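Local coordinates for conserved hypothetical protein (Streptococcus pneumoniae, PDB 2GK4), which probably joins phosphopantothenate to cysteine as a ligase of coenzyme A synthesis, at the interface of chains A and B. Coordinates in Å, arbitrary orientation; residue numbers count along the deposited sequence, not the author numbering. Chains: chain A/B, conserved hypothetical protein.

Contact 1: the interface of chains A and B. Residues chain A 105, 108-109, 133-135; chain B 114-115, 118, 135-137.
A:Leu105 points the tip of its CD1 methyl at the edge of the B:Phe137 ring, lying in the ring plane 4.0 Å from CE2. Its CG stands anti to the backbone N (chi1 -174°), which carries the branch away from helix 105-110 and toward the partner chain. The flat ring offers an apolar edge, against which a branched leucine tip fits well. The same methyl meets B:Leu114 CB, the two leucines running past each other in opposite directions. B:Leu114 in turn sets its CD2 3.7 Å from A:Val108 CG1 and beside the aliphatic CG of A:Gln109. A:Val135 lies alongside B:Phe137, with its CG2 4.0 Å from the ring atom CD2. Its other methyl, CG1, meets B:Val135 CG1 at 3.4 Å, a tight fit that short, branched valines permit where the two strands 133-140 pair antiparallel, A:Val135 opposite B:Phe137. Farther along, A:Val133 CG2 packs on B:Leu118 CD1 at 3.7 Å.

No direct polar bond crosses among these groups. Glutamine suits a mixed role: beyond its packed CG methylene, the amide NE2 of A:Gln109 lies 3.1 Å from the O of water 1. That water also sits 2.8 Å from the backbone N of B:Leu114, at the start of the 3-10 helix 114-118, and bridges the two helical segments. The greasy surface thus formed probably helps hold the two copies together in the deposited assembly.

Contact 2: the interface of chains A and B. Residues chain A 17, 20-24; chain B 22-25.
A:Ser22 and B:Thr24 pair through their backbones, as do A:Thr24 and B:Ser22, so that strands 21-25 of the two copies form an antiparallel beta ladder in this DNA/pantothenate metabolism flavoprotein family member. The tight part is this ladder. A:Ser22 N donates to B:Thr24 O at 3.0 Å, and B:Thr24 N returns a bond to A:Ser22 O at 2.9 Å. In the other pair A:Thr24 N donates to B:Ser22 O at 2.8 Å, and B:Ser22 N to A:Thr24 O. Beside them the two threonine side chains cross at about a right angle, and their hydroxyls, A:Thr24 OG1 and B:Thr24 OG1, hydrogen-bond at 2.7 Å. The two copies differ here: OG1 lies beside the backbone N in A:Thr24 (chi1 -66°) but between N and the carbonyl carbon, the crowded position, in B:Thr24 (chi1 57°). Threonine suits the place because a hydroxyl can both give and accept, while its methyl packs: B:Thr24 CG2 lies 3.7 Å from A:Thr24 CB.

Looser contacts surround the ladder. A:Ile23 faces B:Ile23 at the pair without backbone bonds, and the two again take different rotamers. The CD1 tip of B:Ile23 rests 3.9 Å from A:Ile23 CB and equally near A:Ile17 CD1, the flexible, greasy chain filling in between two partners. A:Val20 CG1 lies 4.1 Å from B:Asn25 CB, a similarly loose contact. At this end of the ladder the A:Arg21 chain runs alongside B:Asn25, its guanidinium and the amide having their planes 24° apart.

Contact 1: the interface of chains A and B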
# COMPACT_ATOMS: atom_id res chain seq x y z
N LEU A 105 -17.58 -9.07 11.54
CA LEU A 105 -17.50 -10.43 12.10
C LEU A 105 -18.89 -11.06 12.36
O LEU A 105 -19.06 -12.27 12.16
CB LEU A 105 -16.67 -10.44 13.39
CG LEU A 105 -16.38 -11.82 14.01
CD1 LEU A 105 -15.47 -12.66 13.13
CD2 LEU A 105 -15.77 -11.65 15.42
N VAL A 108 -20.43 -12.74 9.38
CA VAL A 108 -19.72 -14.01 9.16
C VAL A 108 -20.17 -15.08 10.17
O VAL A 108 -20.42 -16.23 9.82
CB VAL A 108 -18.18 -13.84 9.22
CG1 VAL A 108 -17.46 -15.16 8.88
CG2 VAL A 108 -17.74 -12.73 8.22
N GLN A 109 -20.28 -14.68 11.43
CA GLN A 109 -20.73 -15.59 12.48
C GLN A 109 -22.14 -16.16 12.24
O GLN A 109 -22.42 -17.30 12.60
CB GLN A 109 -20.65 -14.89 13.83
CG GLN A 109 -19.25 -14.95 14.40
CD GLN A 109 -19.08 -14.19 15.71
OE1 GLN A 109 -19.60 -13.08 15.87
NE2 GLN A 109 -18.33 -14.78 16.64
N VAL A 133 -14.39 -6.29 14.90
CA VAL A 133 -13.61 -7.12 13.99
C VAL A 133 -14.21 -7.03 12.60
O VAL A 133 -15.44 -7.09 12.45
CB VAL A 133 -13.56 -8.61 14.47
CG1 VAL A 133 -12.84 -9.51 13.44
CG2 VAL A 133 -12.85 -8.72 15.80
N GLN A 134 -13.37 -6.88 11.59
CA GLN A 134 -13.85 -6.97 10.22
C GLN A 134 -13.14 -8.12 9.48
O GLN A 134 -12.04 -8.52 9.87
CB GLN A 134 -13.79 -5.61 9.51
CG GLN A 134 -14.80 -4.58 10.11
CD GLN A 134 -14.77 -3.19 9.45
OE1 GLN A 134 -13.80 -2.81 8.79
NE2 GLN A 134 -15.84 -2.41 9.64
N VAL A 135 -13.81 -8.68 8.48
CA VAL A 135 -13.36 -9.92 7.86
C VAL A 135 -13.38 -9.73 6.36
O VAL A 135 -14.41 -9.36 5.79
CB VAL A 135 -14.32 -11.09 8.20
CG1 VAL A 135 -13.81 -12.39 7.60
CG2 VAL A 135 -14.48 -11.23 9.69
N LEU B 114 -15.10 -18.22 16.11
CA LEU B 114 -14.28 -17.31 15.29
C LEU B 114 -13.39 -16.36 16.09
O LEU B 114 -12.35 -15.91 15.59
CB LEU B 114 -15.18 -16.51 14.34
CG LEU B 114 -15.36 -17.11 12.94
CD1 LEU B 114 -15.42 -18.61 12.97
CD2 LEU B 114 -16.57 -16.52 12.24
N LYS B 115 -13.78 -16.08 17.32
CA LYS B 115 -12.96 -15.22 18.18
C LYS B 115 -11.57 -15.82 18.45
O LYS B 115 -10.66 -15.12 18.89
CB LYS B 115 -13.72 -14.88 19.47
CG LYS B 115 -15.04 -14.11 19.22
CD LYS B 115 -14.90 -12.61 19.48
CE LYS B 115 -14.97 -12.30 20.99
NZ LYS B 115 -15.03 -10.84 21.30
N LEU B 118 -8.34 -14.34 16.59
CA LEU B 118 -7.96 -12.98 16.97
C LEU B 118 -6.75 -12.93 17.89
O LEU B 118 -6.32 -11.85 18.29
CB LEU B 118 -9.16 -12.24 17.57
CG LEU B 118 -10.47 -12.38 16.79
CD1 LEU B 118 -11.64 -11.80 17.57
CD2 LEU B 118 -10.37 -11.74 15.40
N VAL B 135 -9.03 -15.73 4.06
CA VAL B 135 -9.84 -14.90 4.94
C VAL B 135 -8.89 -14.09 5.82
O VAL B 135 -8.02 -14.66 6.47
CB VAL B 135 -10.77 -15.76 5.84
CG1 VAL B 135 -11.67 -14.89 6.69
CG2 VAL B 135 -11.59 -16.75 5.00
N LEU B 136 -9.05 -12.77 5.84
CA LEU B 136 -8.19 -11.90 6.62
C LEU B 136 -9.03 -11.30 7.74
O LEU B 136 -10.07 -10.70 7.47
CB LEU B 136 -7.67 -10.77 5.75
CG LEU B 136 -6.36 -10.00 6.07
CD1 LEU B 136 -6.50 -8.53 5.71
CD2 LEU B 136 -5.76 -10.18 7.46
N PHE B 137 -8.59 -11.49 8.97
CA PHE B 137 -9.25 -10.86 10.12
C PHE B 137 -8.50 -9.60 10.52
O PHE B 137 -7.28 -9.62 10.70
CB PHE B 137 -9.29 -11.83 11.31
CG PHE B 137 -10.14 -13.05 11.08
CD1 PHE B 137 -9.62 -14.16 10.44
CD2 PHE B 137 -11.46 -13.09 11.54
CE1 PHE B 137 -10.43 -15.30 10.20
CE2 PHE B 137 -12.27 -14.23 11.32
CZ PHE B 137 -11.74 -15.33 10.67
O HOH W 1 -17.90 -17.74 16.00

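Contact 2: the interface of chains A and B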
# COMPACT_ATOMS: atom_id res chain seq x y z
N ILE A 17 -9.03 -2.64 -1.75
CA ILE A 17 -10.09 -3.11 -0.85
C ILE A 17 -11.26 -2.13 -0.93
O ILE A 17 -12.43 -2.52 -1.07
CB ILE A 17 -9.58 -3.20 0.61
CG1 ILE A 17 -8.60 -4.38 0.74
CG2 ILE A 17 -10.75 -3.42 1.57
CD1 ILE A 17 -7.77 -4.35 2.03
N VAL A 20 -9.63 3.85 -0.22
CA VAL A 20 -8.34 4.22 0.36
C VAL A 20 -7.36 3.04 0.55
O VAL A 20 -6.15 3.16 0.27
CB VAL A 20 -8.55 5.05 1.68
CG1 VAL A 20 -7.23 5.33 2.38
CG2 VAL A 20 -9.26 6.38 1.33
N ARG A 21 -7.89 1.88 0.95
CA ARG A 21 -7.02 0.77 1.39
C ARG A 21 -6.81 -0.25 0.28
O ARG A 21 -7.72 -0.48 -0.51
CB ARG A 21 -7.64 0.08 2.62
CG ARG A 21 -7.76 0.99 3.82
CD ARG A 21 -8.33 0.23 5.02
NE ARG A 21 -9.64 -0.37 4.75
CZ ARG A 21 -10.26 -1.23 5.55
NH1 ARG A 21 -9.72 -1.61 6.70
NH2 ARG A 21 -11.46 -1.70 5.20
N SER A 22 -5.62 -0.85 0.25
CA SER A 22 -5.31 -1.97 -0.65
C SER A 22 -4.57 -3.03 0.12
O SER A 22 -4.00 -2.72 1.18
CB SER A 22 -4.39 -1.46 -1.75
OG SER A 22 -5.13 -0.59 -2.61
N ILE A 23 -4.59 -4.27 -0.38
CA ILE A 23 -3.65 -5.26 0.14
C ILE A 23 -2.57 -5.36 -0.93
O ILE A 23 -2.84 -5.62 -2.12
CB ILE A 23 -4.30 -6.62 0.42
CG1 ILE A 23 -3.24 -7.64 0.87
CG2 ILE A 23 -5.15 -7.13 -0.78
CD1 ILE A 23 -3.89 -8.89 1.52
N THR A 24 -1.34 -5.15 -0.49
CA THR A 24 -0.26 -4.82 -1.42
C THR A 24 0.90 -5.78 -1.16
O THR A 24 1.24 -6.03 0.02
CB THR A 24 0.22 -3.38 -1.15
OG1 THR A 24 -0.83 -2.45 -1.46
CG2 THR A 24 1.45 -3.04 -1.98
N SER B 22 1.09 -6.23 2.77
CA SER B 22 0.78 -5.20 3.76
C SER B 22 -0.61 -4.66 3.44
O SER B 22 -1.04 -4.75 2.29
CB SER B 22 1.76 -4.03 3.63
OG SER B 22 3.04 -4.35 4.11
N ILE B 23 -1.30 -4.11 4.43
CA ILE B 23 -2.45 -3.25 4.12
C ILE B 23 -1.91 -1.82 3.98
O ILE B 23 -1.27 -1.31 4.92
CB ILE B 23 -3.52 -3.30 5.23
CG1 ILE B 23 -4.03 -4.73 5.42
CG2 ILE B 23 -4.68 -2.31 4.84
CD1 ILE B 23 -4.61 -5.33 4.09
N THR B 24 -2.13 -1.19 2.83
CA THR B 24 -1.59 0.14 2.56
C THR B 24 -2.74 1.14 2.41
O THR B 24 -3.82 0.77 1.97
CB THR B 24 -0.72 0.14 1.28
OG1 THR B 24 -1.50 -0.34 0.17
CG2 THR B 24 0.50 -0.82 1.47
N ASN B 25 -2.50 2.39 2.78
CA ASN B 25 -3.49 3.47 2.64
C ASN B 25 -2.98 4.51 1.66
O ASN B 25 -1.85 4.96 1.79
CB ASN B 25 -3.71 4.13 4.00
CG ASN B 25 -4.30 3.18 5.01
OD1 ASN B 25 -3.57 2.55 5.78
ND2 ASN B 25 -5.60 3.03 4.98

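Contact 1 and contact 2 join the same two chains, their C-alpha centres about 18 Å apart, and have no residue in common. Each uses antiparallel pairing of like strands from the two copies, strands 133-140 in contact 1 and strands 21-25 in contact 2, but contact 1 relies on apolar side chains from helical segments as well, whereas contact 2 relies chiefly on backbone hydrogen bonds. Contact 2 straddles the two-fold, whereas the helix contacts of contact 1 recur with the chains exchanged. Two kinds of adhesion, separated along the chain, would suit a stable dimer, though the structure alone does not show it.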